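Local atomic coordinates of citrate lyase, subunit 1 (Methanosaeta concilii, PDB entry 6HXI), a protein that probably forms, as a subunit of ATP citrate lyase, acetyl-CoA and oxaloacetate from citrate and coenzyme A at the expense of ATP. Residues G128-F133 with S150-S155; E157-L162 with A185-Y190; T193-V198 with M215-D220. One frame throughout, in Å; residues are numbered along the deposited sequence.

Interaction 1: residues G128-F133 with S150-S155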
ATOM      1  N   GLY C 128      44.515 -37.494  32.963  1.00 54.01           N
ATOM      2  CA  GLY C 128      43.307 -38.281  33.151  1.00 51.75           C
ATOM      3  C   GLY C 128      42.884 -38.383  34.594  1.00 53.75           C
ATOM      4  O   GLY C 128      43.062 -37.442  35.367  1.00 53.26           O
ATOM      5  N   ASP C 129      42.308 -39.534  34.955  1.00 49.78           N
ATOM      6  CA  ASP C 129      41.823 -39.842  36.305  1.00 48.97           C
ATOM      7  C   ASP C 129      42.672 -40.931  36.933  1.00 54.76           C
ATOM      8  O   ASP C 129      43.148 -41.827  36.234  1.00 55.84           O
ATOM      9  CB  ASP C 129      40.349 -40.275  36.264  1.00 49.64           C
ATOM     10  CG  ASP C 129      39.479 -39.377  35.394  1.00 62.00           C
ATOM     11  OD1 ASP C 129      39.611 -38.137  35.502  1.00 61.59           O
ATOM     12  OD2 ASP C 129      38.677 -39.916  34.596  1.00 67.35           O
ATOM     13  N   ASN C 130      42.890 -40.842  38.245  1.00 50.80           N
ATOM     14  CA  ASN C 130      43.663 -41.840  38.972  1.00 51.82           C
ATOM     15  C   ASN C 130      42.779 -42.537  39.995  1.00 55.40           C
ATOM     16  O   ASN C 130      42.111 -41.868  40.779  1.00 52.69           O
ATOM     17  CB  ASN C 130      44.880 -41.209  39.640  1.00 52.37           C
ATOM     18  CG  ASN C 130      45.847 -40.596  38.666  1.00 63.92           C
ATOM     19  OD1 ASN C 130      46.382 -41.269  37.785  1.00 52.33           O
ATOM     20  ND2 ASN C 130      46.082 -39.293  38.799  1.00 58.96           N
ATOM     21  N   ILE C 131      42.744 -43.876  39.949  1.00 53.62           N
ATOM     22  CA  ILE C 131      42.006 -44.721  40.891  1.00 53.29           C
ATOM     23  C   ILE C 131      43.024 -45.273  41.896  1.00 58.95           C
ATOM     24  O   ILE C 131      44.054 -45.799  41.493  1.00 61.27           O
ATOM     25  CB  ILE C 131      41.211 -45.854  40.171  1.00 55.66           C
ATOM     26  CG1 ILE C 131      40.270 -45.265  39.073  1.00 53.79           C
ATOM     27  CG2 ILE C 131      40.437 -46.734  41.194  1.00 55.74           C
ATOM     28  CD1 ILE C 131      39.674 -46.262  38.112  1.00 54.64           C
ATOM     29  N   PHE C 132      42.746 -45.127  43.186  1.00 55.91           N
ATOM     30  CA  PHE C 132      43.612 -45.596  44.272  1.00 57.41           C
ATOM     31  C   PHE C 132      42.898 -46.707  45.019  1.00 63.12           C
ATOM     32  O   PHE C 132      41.704 -46.583  45.296  1.00 62.72           O
ATOM     33  CB  PHE C 132      43.998 -44.437  45.214  1.00 58.85           C
ATOM     34  CG  PHE C 132      44.647 -43.273  44.500  1.00 59.55           C
ATOM     35  CD1 PHE C 132      46.001 -43.291  44.195  1.00 64.79           C
ATOM     36  CD2 PHE C 132      43.898 -42.175  44.101  1.00 60.12           C
ATOM     37  CE1 PHE C 132      46.598 -42.225  43.505  1.00 65.38           C
ATOM     38  CE2 PHE C 132      44.493 -41.114  43.407  1.00 63.04           C
ATOM     39  CZ  PHE C 132      45.840 -41.143  43.123  1.00 62.49           C
ATOM     40  N   PHE C 133      43.604 -47.820  45.281  1.00 60.68           N
ATOM     41  CA  PHE C 133      43.035 -48.958  45.980  1.00 61.61           C
ATOM     42  C   PHE C 133      44.021 -49.544  46.980  1.00 71.89           C
ATOM     43  O   PHE C 133      45.215 -49.669  46.683  1.00 72.56           O
ATOM     44  CB  PHE C 133      42.535 -50.045  44.993  1.00 62.62           C
ATOM     45  CG  PHE C 133      41.980 -51.294  45.652  1.00 65.48           C
ATOM     46  CD1 PHE C 133      40.667 -51.339  46.102  1.00 67.16           C
ATOM     47  CD2 PHE C 133      42.778 -52.418  45.837  1.00 71.27           C
ATOM     48  CE1 PHE C 133      40.167 -52.470  46.747  1.00 69.50           C
ATOM     49  CE2 PHE C 133      42.279 -53.555  46.490  1.00 75.37           C
ATOM     50  CZ  PHE C 133      40.968 -53.581  46.919  1.00 72.51           C
ATOM     51  N   SER C 150      47.908 -47.685  42.376  1.00 68.96           N
ATOM     52  CA  SER C 150      47.361 -46.602  41.564  1.00 65.82           C
ATOM     53  C   SER C 150      47.097 -47.078  40.138  1.00 68.39           C
ATOM     54  O   SER C 150      47.963 -47.726  39.548  1.00 71.66           O
ATOM     55  CB  SER C 150      48.322 -45.419  41.562  1.00 70.13           C
ATOM     56  OG  SER C 150      47.817 -44.337  40.792  1.00 80.35           O
ATOM     57  N   ILE C 151      45.903 -46.755  39.589  1.00 60.77           N
ATOM     58  CA  ILE C 151      45.460 -47.094  38.220  1.00 58.48           C
ATOM     59  C   ILE C 151      45.123 -45.800  37.499  1.00 60.48           C
ATOM     60  O   ILE C 151      44.159 -45.138  37.883  1.00 59.61           O
ATOM     61  CB  ILE C 151      44.240 -48.077  38.211  1.00 59.81           C
ATOM     62  CG1 ILE C 151      44.536 -49.379  39.022  1.00 61.49           C
ATOM     63  CG2 ILE C 151      43.776 -48.388  36.773  1.00 57.93           C
ATOM     64  CD1 ILE C 151      43.297 -50.173  39.485  1.00 65.84           C
ATOM     65  N   HIS C 152      45.894 -45.449  36.458  1.00 56.34           N
ATOM     66  CA  HIS C 152      45.640 -44.244  35.687  1.00 55.00           C
ATOM     67  C   HIS C 152      44.716 -44.539  34.502  1.00 57.18           C
ATOM     68  O   HIS C 152      44.979 -45.455  33.735  1.00 56.79           O
ATOM     69  CB  HIS C 152      46.949 -43.585  35.219  1.00 57.55           C
ATOM     70  CG  HIS C 152      46.718 -42.343  34.407  1.00 60.65           C
ATOM     71  ND1 HIS C 152      46.325 -41.149  35.002  1.00 60.90           N
ATOM     72  CD2 HIS C 152      46.754 -42.167  33.064  1.00 63.39           C
ATOM     73  CE1 HIS C 152      46.171 -40.287  34.011  1.00 60.31           C
ATOM     74  NE2 HIS C 152      46.403 -40.855  32.826  1.00 61.98           N
ATOM     75  N   VAL C 153      43.647 -43.738  34.353  1.00 52.00           N
ATOM     76  CA  VAL C 153      42.662 -43.834  33.272  1.00 51.09           C
ATOM     77  C   VAL C 153      42.864 -42.616  32.382  1.00 55.94           C
ATOM     78  O   VAL C 153      42.630 -41.489  32.819  1.00 55.70           O
ATOM     79  CB  VAL C 153      41.199 -43.941  33.799  1.00 53.32           C
ATOM     80  CG1 VAL C 153      40.226 -44.279  32.672  1.00 52.87           C
ATOM     81  CG2 VAL C 153      41.085 -44.971  34.920  1.00 53.51           C
ATOM     82  N   ASP C 154      43.366 -42.832  31.159  1.00 52.95           N
ATOM     83  CA  ASP C 154      43.630 -41.762  30.197  1.00 52.09           C
ATOM     84  C   ASP C 154      42.308 -41.093  29.801  1.00 50.97           C
ATOM     85  O   ASP C 154      41.279 -41.769  29.690  1.00 47.86           O
ATOM     86  CB  ASP C 154      44.380 -42.309  28.970  1.00 55.90           C
ATOM     87  CG  ASP C 154      44.733 -41.263  27.933  1.00 72.14           C
ATOM     88  OD1 ASP C 154      45.756 -40.572  28.110  1.00 75.64           O
ATOM     89  OD2 ASP C 154      43.982 -41.136  26.937  1.00 78.50           O
ATOM     90  N   SER C 155      42.349 -39.756  29.636  1.00 47.19           N
ATOM     91  CA  SER C 155      41.209 -38.908  29.291  1.00 46.02           C
ATOM     92  C   SER C 155      40.481 -39.348  28.025  1.00 53.32           C
ATOM     93  O   SER C 155      39.249 -39.358  27.994  1.00 52.20           O
ATOM     94  CB  SER C 155      41.630 -37.445  29.172  1.00 46.16           C
ATOM     95  OG  SER C 155      41.805 -36.858  30.450  1.00 49.09           O
TER
HETATM   96  O   HOH W   1      39.975 -40.178  32.135  1.00 57.96           O
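The imidazole of His152 is met at its edge by the side-chain amide of Asn130 and by the backbone N of Gly128. Its ND1-H donates to Asn130 OD1 at 2.8 Å. That oxygen lies almost in the ring plane, but the nitrogen stands above the amide plane, off the lone pairs; the two planes are 44° apart. His152 CG is anti to the backbone N, which swings the ring toward Asn130. The other end of the amide, Asn130 ND2, is held by Asp125. Farther along this face of the sheet, Phe132 CE1 lies 3.6 Å from Ser150 OG.

The two strands run antiparallel, 158° between their directions, in the sheet of the ATP-grasp region. Strand 149-154 is outermost there within this chain. Asp129 with Val153 and Ile131 with Ile151 are hydrogen-bonded pairs. Ile131 N to Ile151 O, 2.8 Å, is nearly straight at 179°. On the face opposite His152, Ile131 CD1 touches Val153 CG2 at 3.7 Å. Asp129 points to the same side, its carboxylate held by Ser124 OG and Trp187 NE1. A water bridges Asp129 OD2 and Val153 O.

The sheet has two unlike faces here. One is mostly polar, with Asn130, His152 and Ser150 beside the ring of Phe132. The other is mainly apolar, and its buried carboxylate gets several donors, which would probably favour the charged form.

Interaction 2: residues E157-L162 with A185-Y190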
ATOM      1  N   GLU C 157      41.181 -42.456  26.189  1.00 57.40           N
ATOM      2  CA  GLU C 157      41.036 -43.906  26.095  1.00 60.19           C
ATOM      3  C   GLU C 157      39.915 -44.486  26.969  1.00 65.35           C
ATOM      4  O   GLU C 157      39.252 -45.435  26.547  1.00 67.34           O
ATOM      5  CB  GLU C 157      42.375 -44.619  26.371  1.00 62.74           C
ATOM      6  CG  GLU C 157      43.425 -44.365  25.300  1.00 76.73           C
ATOM      7  CD  GLU C 157      44.874 -44.616  25.675  1.00109.61           C
ATOM      8  OE1 GLU C 157      45.761 -44.115  24.946  1.00104.45           O
ATOM      9  OE2 GLU C 157      45.129 -45.315  26.684  1.00111.62           O
ATOM     10  N   GLY C 158      39.722 -43.936  28.168  1.00 59.81           N
ATOM     11  CA  GLY C 158      38.703 -44.426  29.095  1.00 58.32           C
ATOM     12  C   GLY C 158      39.097 -45.703  29.816  1.00 61.83           C
ATOM     13  O   GLY C 158      40.236 -46.172  29.683  1.00 61.28           O
ATOM     14  N   ILE C 159      38.158 -46.265  30.613  1.00 58.90           N
ATOM     15  CA  ILE C 159      38.395 -47.483  31.418  1.00 60.40           C
ATOM     16  C   ILE C 159      38.458 -48.779  30.564  1.00 68.95           C
ATOM     17  O   ILE C 159      39.209 -49.686  30.918  1.00 70.24           O
ATOM     18  CB  ILE C 159      37.377 -47.602  32.604  1.00 61.85           C
ATOM     19  CG1 ILE C 159      37.922 -48.443  33.768  1.00 62.13           C
ATOM     20  CG2 ILE C 159      35.982 -48.093  32.174  1.00 62.66           C
ATOM     21  CD1 ILE C 159      38.621 -47.691  34.810  1.00 65.03           C
ATOM     22  N   ASP C 160      37.671 -48.864  29.467  1.00 68.84           N
ATOM     23  CA  ASP C 160      37.592 -50.032  28.570  1.00 72.64           C
ATOM     24  C   ASP C 160      38.953 -50.409  27.957  1.00 79.34           C
ATOM     25  O   ASP C 160      39.197 -51.582  27.641  1.00 81.00           O
ATOM     26  CB  ASP C 160      36.547 -49.795  27.471  1.00 75.79           C
ATOM     27  CG  ASP C 160      35.117 -49.650  27.964  1.00 89.58           C
ATOM     28  OD1 ASP C 160      34.908 -49.001  29.017  1.00 87.76           O
ATOM     29  OD2 ASP C 160      34.202 -50.141  27.270  1.00100.98           O
ATOM     30  N   ALA C 161      39.848 -49.406  27.831  1.00 75.48           N
ATOM     31  CA  ALA C 161      41.209 -49.571  27.320  1.00 77.10           C
ATOM     32  C   ALA C 161      42.147 -50.211  28.372  1.00 81.24           C
ATOM     33  O   ALA C 161      43.319 -50.459  28.070  1.00 83.23           O
ATOM     34  CB  ALA C 161      41.754 -48.220  26.882  1.00 76.69           C
ATOM     35  N   LEU C 162      41.628 -50.491  29.592  1.00 75.40           N
ATOM     36  CA  LEU C 162      42.413 -51.039  30.702  1.00 74.80           C
ATOM     37  C   LEU C 162      41.928 -52.368  31.275  1.00 79.55           C
ATOM     38  O   LEU C 162      40.730 -52.555  31.503  1.00 78.09           O
ATOM     39  CB  LEU C 162      42.489 -50.025  31.869  1.00 71.83           C
ATOM     40  CG  LEU C 162      43.056 -48.646  31.593  1.00 74.07           C
ATOM     41  CD1 LEU C 162      42.628 -47.684  32.666  1.00 71.29           C
ATOM     42  CD2 LEU C 162      44.566 -48.682  31.483  1.00 76.63           C
ATOM     43  N   ALA C 185      32.882 -49.510  37.699  1.00 53.27           N
ATOM     44  CA  ALA C 185      31.566 -48.872  37.798  1.00 52.16           C
ATOM     45  C   ALA C 185      31.690 -47.516  38.499  1.00 54.13           C
ATOM     46  O   ALA C 185      31.061 -46.545  38.072  1.00 51.80           O
ATOM     47  CB  ALA C 185      30.617 -49.770  38.574  1.00 54.04           C
ATOM     48  N   LEU C 186      32.525 -47.454  39.558  1.00 52.17           N
ATOM     49  CA  LEU C 186      32.774 -46.241  40.339  1.00 52.16           C
ATOM     50  C   LEU C 186      33.406 -45.154  39.484  1.00 55.79           C
ATOM     51  O   LEU C 186      33.030 -43.993  39.632  1.00 54.35           O
ATOM     52  CB  LEU C 186      33.622 -46.523  41.583  1.00 52.87           C
ATOM     53  CG  LEU C 186      33.606 -45.434  42.662  1.00 56.66           C
ATOM     54  CD1 LEU C 186      32.325 -45.488  43.466  1.00 56.50           C
ATOM     55  CD2 LEU C 186      34.800 -45.575  43.582  1.00 59.98           C
ATOM     56  N   TRP C 187      34.325 -45.537  38.562  1.00 53.24           N
ATOM     57  CA  TRP C 187      34.941 -44.606  37.608  1.00 52.13           C
ATOM     58  C   TRP C 187      33.879 -44.044  36.650  1.00 53.67           C
ATOM     59  O   TRP C 187      33.893 -42.850  36.365  1.00 50.94           O
ATOM     60  CB  TRP C 187      36.078 -45.255  36.800  1.00 51.73           C
ATOM     61  CG  TRP C 187      36.674 -44.284  35.824  1.00 52.17           C
ATOM     62  CD1 TRP C 187      37.533 -43.261  36.107  1.00 54.37           C
ATOM     63  CD2 TRP C 187      36.323 -44.142  34.445  1.00 52.31           C
ATOM     64  NE1 TRP C 187      37.779 -42.522  34.975  1.00 53.60           N
ATOM     65  CE2 TRP C 187      37.028 -43.023  33.945  1.00 55.73           C
ATOM     66  CE3 TRP C 187      35.449 -44.833  33.587  1.00 54.36           C
ATOM     67  CZ2 TRP C 187      36.940 -42.620  32.607  1.00 55.35           C
ATOM     68  CZ3 TRP C 187      35.370 -44.444  32.259  1.00 56.45           C
ATOM     69  CH2 TRP C 187      36.106 -43.346  31.781  1.00 56.52           C
ATOM     70  N   ARG C 188      32.973 -44.908  36.156  1.00 49.99           N
ATOM     71  CA  ARG C 188      31.900 -44.519  35.237  1.00 48.91           C
ATOM     72  C   ARG C 188      30.964 -43.553  35.953  1.00 49.65           C
ATOM     73  O   ARG C 188      30.587 -42.528  35.392  1.00 49.70           O
ATOM     74  CB  ARG C 188      31.153 -45.766  34.729  1.00 49.78           C
ATOM     75  CG  ARG C 188      32.017 -46.708  33.903  1.00 48.46           C
ATOM     76  CD  ARG C 188      31.146 -47.676  33.117  1.00 56.12           C
ATOM     77  NE  ARG C 188      31.867 -48.889  32.721  1.00 60.35           N
ATOM     78  CZ  ARG C 188      32.607 -49.010  31.620  1.00 73.74           C
ATOM     79  NH1 ARG C 188      32.775 -47.975  30.801  1.00 62.49           N
ATOM     80  NH2 ARG C 188      33.214 -50.156  31.346  1.00 64.25           N
ATOM     81  N   PHE C 189      30.670 -43.846  37.220  1.00 45.81           N
ATOM     82  CA  PHE C 189      29.870 -43.017  38.101  1.00 46.01           C
ATOM     83  C   PHE C 189      30.562 -41.658  38.321  1.00 46.74           C
ATOM     84  O   PHE C 189      29.916 -40.626  38.232  1.00 44.32           O
ATOM     85  CB  PHE C 189      29.632 -43.767  39.424  1.00 49.29           C
ATOM     86  CG  PHE C 189      29.007 -42.981  40.551  1.00 51.47           C
ATOM     87  CD1 PHE C 189      27.652 -42.671  40.535  1.00 54.93           C
ATOM     88  CD2 PHE C 189      29.768 -42.584  41.650  1.00 53.71           C
ATOM     89  CE1 PHE C 189      27.071 -41.946  41.578  1.00 56.54           C
ATOM     90  CE2 PHE C 189      29.186 -41.858  42.694  1.00 57.60           C
ATOM     91  CZ  PHE C 189      27.838 -41.543  42.651  1.00 55.91           C
ATOM     92  N   TYR C 190      31.877 -41.666  38.552  1.00 45.52           N
ATOM     93  CA  TYR C 190      32.712 -40.469  38.759  1.00 45.21           C
ATOM     94  C   TYR C 190      32.670 -39.576  37.493  1.00 49.35           C
ATOM     95  O   TYR C 190      32.412 -38.367  37.578  1.00 48.32           O
ATOM     96  CB  TYR C 190      34.151 -40.938  39.075  1.00 45.68           C
ATOM     97  CG  TYR C 190      35.191 -39.842  39.200  1.00 47.41           C
ATOM     98  CD1 TYR C 190      35.465 -39.252  40.428  1.00 48.82           C
ATOM     99  CD2 TYR C 190      35.972 -39.465  38.108  1.00 47.95           C
ATOM    100  CE1 TYR C 190      36.439 -38.261  40.554  1.00 48.15           C
ATOM    101  CE2 TYR C 190      36.963 -38.496  38.228  1.00 47.71           C
ATOM    102  CZ  TYR C 190      37.187 -37.892  39.453  1.00 51.52           C
ATOM    103  OH  TYR C 190      38.150 -36.925  39.579  1.00 55.21           O
TER
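Ile159 and Trp187 make the tight part of this contact. They reach toward each other, and Ile159 CB comes within 3.5 Å of Trp187 CE3 on the six-membered ring. The backbone N of Ile159 lies over one face of the indole. Ile159 CG2 also touches the ring, and CD1 reaches back toward Trp187 CB. The branch is crowded: CG1 is anti to the backbone N, chi1 -155°, which puts CG2 in the crowded position between N and the carbonyl carbon. Its chi2 of 92° is off the staggered values. Gly158 brings its CA to 3.9 Å from Trp187 CH2. Its positive phi is one that glycine takes easily.

The solvent side is looser and polar. Here exposed Asp160 forms a salt bridge with Arg188. NH1 and NH2 of Arg188 both point end-on at one oxygen, Asp160 OD1, at 3.0 Å and 3.1 Å. OD1 lies near the guanidinium plane, but the carboxylate is turned 85° to it. The NH1 bond uses the syn lone pair, whereas NH2 meets OD1 from above the carboxylate plane. Both bonds are bent. The Arg188 chain is extended, and Ile159 CG2 lies 3.3 Å above its guanidinium plane, toward the rim. Ile159 thus packs against both the indole and the guanidinium.

The segment 157-162 belongs to the loop between strand 149-154 and helix 173-192, beside the antiparallel sheet of the ATP-grasp region. Ile159 to Leu162 form a type I beta turn, closed by Leu162 N to Ile159 O. Ile159, Leu162 and Trp187 all touch Val153 of strand 149-154. The indole NE1 has its partner, Asp129, on strand 128-134. On another side of the helix, Leu186 and Phe189 pack against helix 8-18.

Interaction 3: residues T193-V198 with M215-D220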
ATOM      1  N   THR C 193      28.806 -38.369  36.489  1.00 46.76           N
ATOM      2  CA  THR C 193      28.094 -37.568  37.491  1.00 46.08           C
ATOM      3  C   THR C 193      28.854 -36.267  37.901  1.00 47.90           C
ATOM      4  O   THR C 193      28.396 -35.552  38.797  1.00 48.96           O
ATOM      5  CB  THR C 193      27.691 -38.447  38.683  1.00 50.66           C
ATOM      6  OG1 THR C 193      27.386 -39.742  38.183  1.00 52.22           O
ATOM      7  CG2 THR C 193      26.458 -37.925  39.424  1.00 48.79           C
ATOM      8  N   GLY C 194      29.938 -35.939  37.203  1.00 41.60           N
ATOM      9  CA  GLY C 194      30.669 -34.690  37.402  1.00 40.37           C
ATOM     10  C   GLY C 194      31.404 -34.503  38.712  1.00 44.10           C
ATOM     11  O   GLY C 194      31.447 -33.397  39.253  1.00 41.87           O
ATOM     12  N   PHE C 195      32.007 -35.585  39.208  1.00 42.70           N
ATOM     13  CA  PHE C 195      32.790 -35.571  40.432  1.00 43.70           C
ATOM     14  C   PHE C 195      34.177 -35.065  40.141  1.00 48.07           C
ATOM     15  O   PHE C 195      34.691 -35.262  39.040  1.00 48.43           O
ATOM     16  CB  PHE C 195      32.889 -36.985  41.038  1.00 46.07           C
ATOM     17  CG  PHE C 195      31.670 -37.438  41.798  1.00 48.58           C
ATOM     18  CD1 PHE C 195      30.617 -38.068  41.143  1.00 52.55           C
ATOM     19  CD2 PHE C 195      31.575 -37.239  43.167  1.00 52.07           C
ATOM     20  CE1 PHE C 195      29.487 -38.484  41.848  1.00 55.38           C
ATOM     21  CE2 PHE C 195      30.439 -37.639  43.866  1.00 57.06           C
ATOM     22  CZ  PHE C 195      29.404 -38.266  43.201  1.00 55.84           C
ATOM     23  N   ALA C 196      34.783 -34.418  41.126  1.00 43.34           N
ATOM     24  CA  ALA C 196      36.147 -33.928  41.047  1.00 43.34           C
ATOM     25  C   ALA C 196      37.012 -34.787  42.015  1.00 47.97           C
ATOM     26  O   ALA C 196      38.234 -34.830  41.895  1.00 46.74           O
ATOM     27  CB  ALA C 196      36.186 -32.459  41.449  1.00 44.68           C
ATOM     28  N   TYR C 197      36.343 -35.466  42.966  1.00 46.52           N
ATOM     29  CA  TYR C 197      36.924 -36.331  43.987  1.00 46.97           C
ATOM     30  C   TYR C 197      35.873 -37.251  44.625  1.00 49.46           C
ATOM     31  O   TYR C 197      34.772 -36.817  44.945  1.00 47.29           O
ATOM     32  CB  TYR C 197      37.605 -35.485  45.076  1.00 49.43           C
ATOM     33  CG  TYR C 197      38.312 -36.311  46.127  1.00 53.42           C
ATOM     34  CD1 TYR C 197      39.540 -36.907  45.864  1.00 56.31           C
ATOM     35  CD2 TYR C 197      37.752 -36.498  47.388  1.00 55.86           C
ATOM     36  CE1 TYR C 197      40.174 -37.708  46.810  1.00 60.91           C
ATOM     37  CE2 TYR C 197      38.392 -37.279  48.358  1.00 58.73           C
ATOM     38  CZ  TYR C 197      39.604 -37.884  48.064  1.00 69.14           C
ATOM     39  OH  TYR C 197      40.256 -38.657  49.002  1.00 75.13           O
ATOM     40  N   VAL C 198      36.249 -38.514  44.841  1.00 48.28           N
ATOM     41  CA  VAL C 198      35.439 -39.529  45.525  1.00 49.37           C
ATOM     42  C   VAL C 198      36.353 -40.396  46.372  1.00 54.55           C
ATOM     43  O   VAL C 198      37.427 -40.791  45.916  1.00 53.60           O
ATOM     44  CB  VAL C 198      34.458 -40.343  44.615  1.00 53.28           C
ATOM     45  CG1 VAL C 198      35.193 -41.277  43.648  1.00 52.78           C
ATOM     46  CG2 VAL C 198      33.465 -41.133  45.446  1.00 53.93           C
ATOM     47  N   MET C 215      32.131 -42.051  53.256  1.00 68.52           N
ATOM     48  CA  MET C 215      32.247 -41.390  51.964  1.00 65.85           C
ATOM     49  C   MET C 215      32.578 -39.891  52.069  1.00 66.95           C
ATOM     50  O   MET C 215      32.059 -39.174  52.934  1.00 67.76           O
ATOM     51  CB  MET C 215      30.960 -41.614  51.152  1.00 67.84           C
ATOM     52  CG  MET C 215      31.174 -41.605  49.663  1.00 69.99           C
ATOM     53  SD  MET C 215      29.767 -42.299  48.781  1.00 74.53           S
ATOM     54  CE  MET C 215      30.229 -41.929  47.118  1.00 68.56           C
ATOM     55  N   VAL C 216      33.482 -39.448  51.195  1.00 59.68           N
ATOM     56  CA  VAL C 216      33.951 -38.065  51.062  1.00 58.33           C
ATOM     57  C   VAL C 216      33.891 -37.800  49.576  1.00 58.57           C
ATOM     58  O   VAL C 216      34.384 -38.614  48.787  1.00 57.16           O
ATOM     59  CB  VAL C 216      35.384 -37.869  51.640  1.00 62.98           C
ATOM     60  CG1 VAL C 216      35.998 -36.539  51.206  1.00 61.64           C
ATOM     61  CG2 VAL C 216      35.386 -37.996  53.164  1.00 65.62           C
ATOM     62  N   ALA C 217      33.234 -36.708  49.181  1.00 54.47           N
ATOM     63  CA  ALA C 217      33.094 -36.401  47.762  1.00 52.22           C
ATOM     64  C   ALA C 217      33.084 -34.938  47.483  1.00 53.58           C
ATOM     65  O   ALA C 217      32.634 -34.143  48.314  1.00 53.92           O
ATOM     66  CB  ALA C 217      31.843 -37.061  47.180  1.00 52.35           C
ATOM     67  N   LYS C 218      33.599 -34.578  46.288  1.00 48.14           N
ATOM     68  CA  LYS C 218      33.629 -33.215  45.753  1.00 46.22           C
ATOM     69  C   LYS C 218      33.066 -33.251  44.345  1.00 48.57           C
ATOM     70  O   LYS C 218      33.417 -34.133  43.557  1.00 46.73           O
ATOM     71  CB  LYS C 218      35.062 -32.666  45.711  1.00 48.52           C
ATOM     72  CG  LYS C 218      35.592 -32.132  47.032  1.00 53.43           C
ATOM     73  CD  LYS C 218      37.027 -31.678  46.860  1.00 56.81           C
ATOM     74  CE  LYS C 218      37.532 -30.888  48.036  1.00 68.39           C
ATOM     75  NZ  LYS C 218      38.835 -30.261  47.697  1.00 83.22           N
ATOM     76  N   LEU C 219      32.187 -32.299  44.017  1.00 45.71           N
ATOM     77  CA  LEU C 219      31.620 -32.190  42.671  1.00 42.65           C
ATOM     78  C   LEU C 219      32.232 -30.973  42.004  1.00 46.40           C
ATOM     79  O   LEU C 219      32.493 -29.978  42.682  1.00 45.61           O
ATOM     80  CB  LEU C 219      30.098 -32.051  42.711  1.00 42.16           C
ATOM     81  CG  LEU C 219      29.286 -33.213  43.266  1.00 45.93           C
ATOM     82  CD1 LEU C 219      27.837 -32.808  43.474  1.00 45.94           C
ATOM     83  CD2 LEU C 219      29.353 -34.426  42.347  1.00 46.99           C
ATOM     84  N   ASP C 220      32.512 -31.062  40.684  1.00 43.52           N
ATOM     85  CA  ASP C 220      32.986 -29.912  39.927  1.00 43.26           C
ATOM     86  C   ASP C 220      31.706 -29.105  39.672  1.00 47.21           C
ATOM     87  O   ASP C 220      30.857 -29.556  38.887  1.00 46.15           O
ATOM     88  CB  ASP C 220      33.617 -30.356  38.603  1.00 44.58           C
ATOM     89  CG  ASP C 220      33.863 -29.226  37.610  1.00 48.36           C
ATOM     90  OD1 ASP C 220      33.991 -28.056  38.048  1.00 51.62           O
ATOM     91  OD2 ASP C 220      33.947 -29.511  36.402  1.00 50.80           O
TER
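Lys218 O is the best-held polar atom, with two backbone N-H groups gripping it. Ala196 N donates at 2.8 Å and nearly straight, 174°. Tyr197 N donates at a longer 3.3 Å. Both stand above the carbonyl plane. Two successive residues facing Lys218 make a classic beta bulge, which shifts the register by one in this antiparallel hairpin of the ATP-grasp sheet. On either side of it, Lys218 N bonds to Tyr197 O, and Asp220 N bonds to Gly194 O.

Phe195, Leu219, Ala217, Val198 and Met215 lie on one side. Leu219 CD2 sits over the Phe195 ring centre, 3.6 Å from the centroid, as a CH-pi contact. Ala217 CB meets the same ring at its edge, 3.6 Å from Phe195 CE2. An alanine in place of Phe195 would remove this ring and would probably loosen the packing of Leu219 and Ala217. Val198 CG2 touches Met215 CE at 3.7 Å. Tyr197, the second bulge residue, turns to the other face with Lys218, and Val216 CG1 meets its ring edge at CE2. The Tyr197 hydroxyl bonds to Glu199.

Asp220 OD2 accepts from the backbone N of Glu118 of the neighbouring succinyl-CoA ligase (ADP-forming) subunit alpha chain. The chemistry is thus divided: apolar groups bury the face with Phe195, the Tyr197 side is more open, two donors satisfy the bulge carbonyl, and the Asp220 carboxylate adds a bond to the neighbouring chain.

The three contacts follow one another along the ATP-grasp region, and none nests with or crosses another. Interaction 1 closes the connection between strands 128-134 and 149-154, at one edge of the six-stranded antiparallel sheet. Interaction 2 comes next and ties the following loop to helix 173-192, which comes later in the chain. Interaction 3 then closes the hairpin of strands 195-206 and 209-220, elsewhere in the same sheet. Interactions 1 and 2 touch, their centres 9 Å apart, and the end of strand 149-154 runs into the loop of interaction 2. Interactions 2 and 3 touch where the end of the helix meets Phe195 and Ala196. Helix 173-192 therefore bridges interactions 1 and 3, whose nearest atoms are about 6 Å apart.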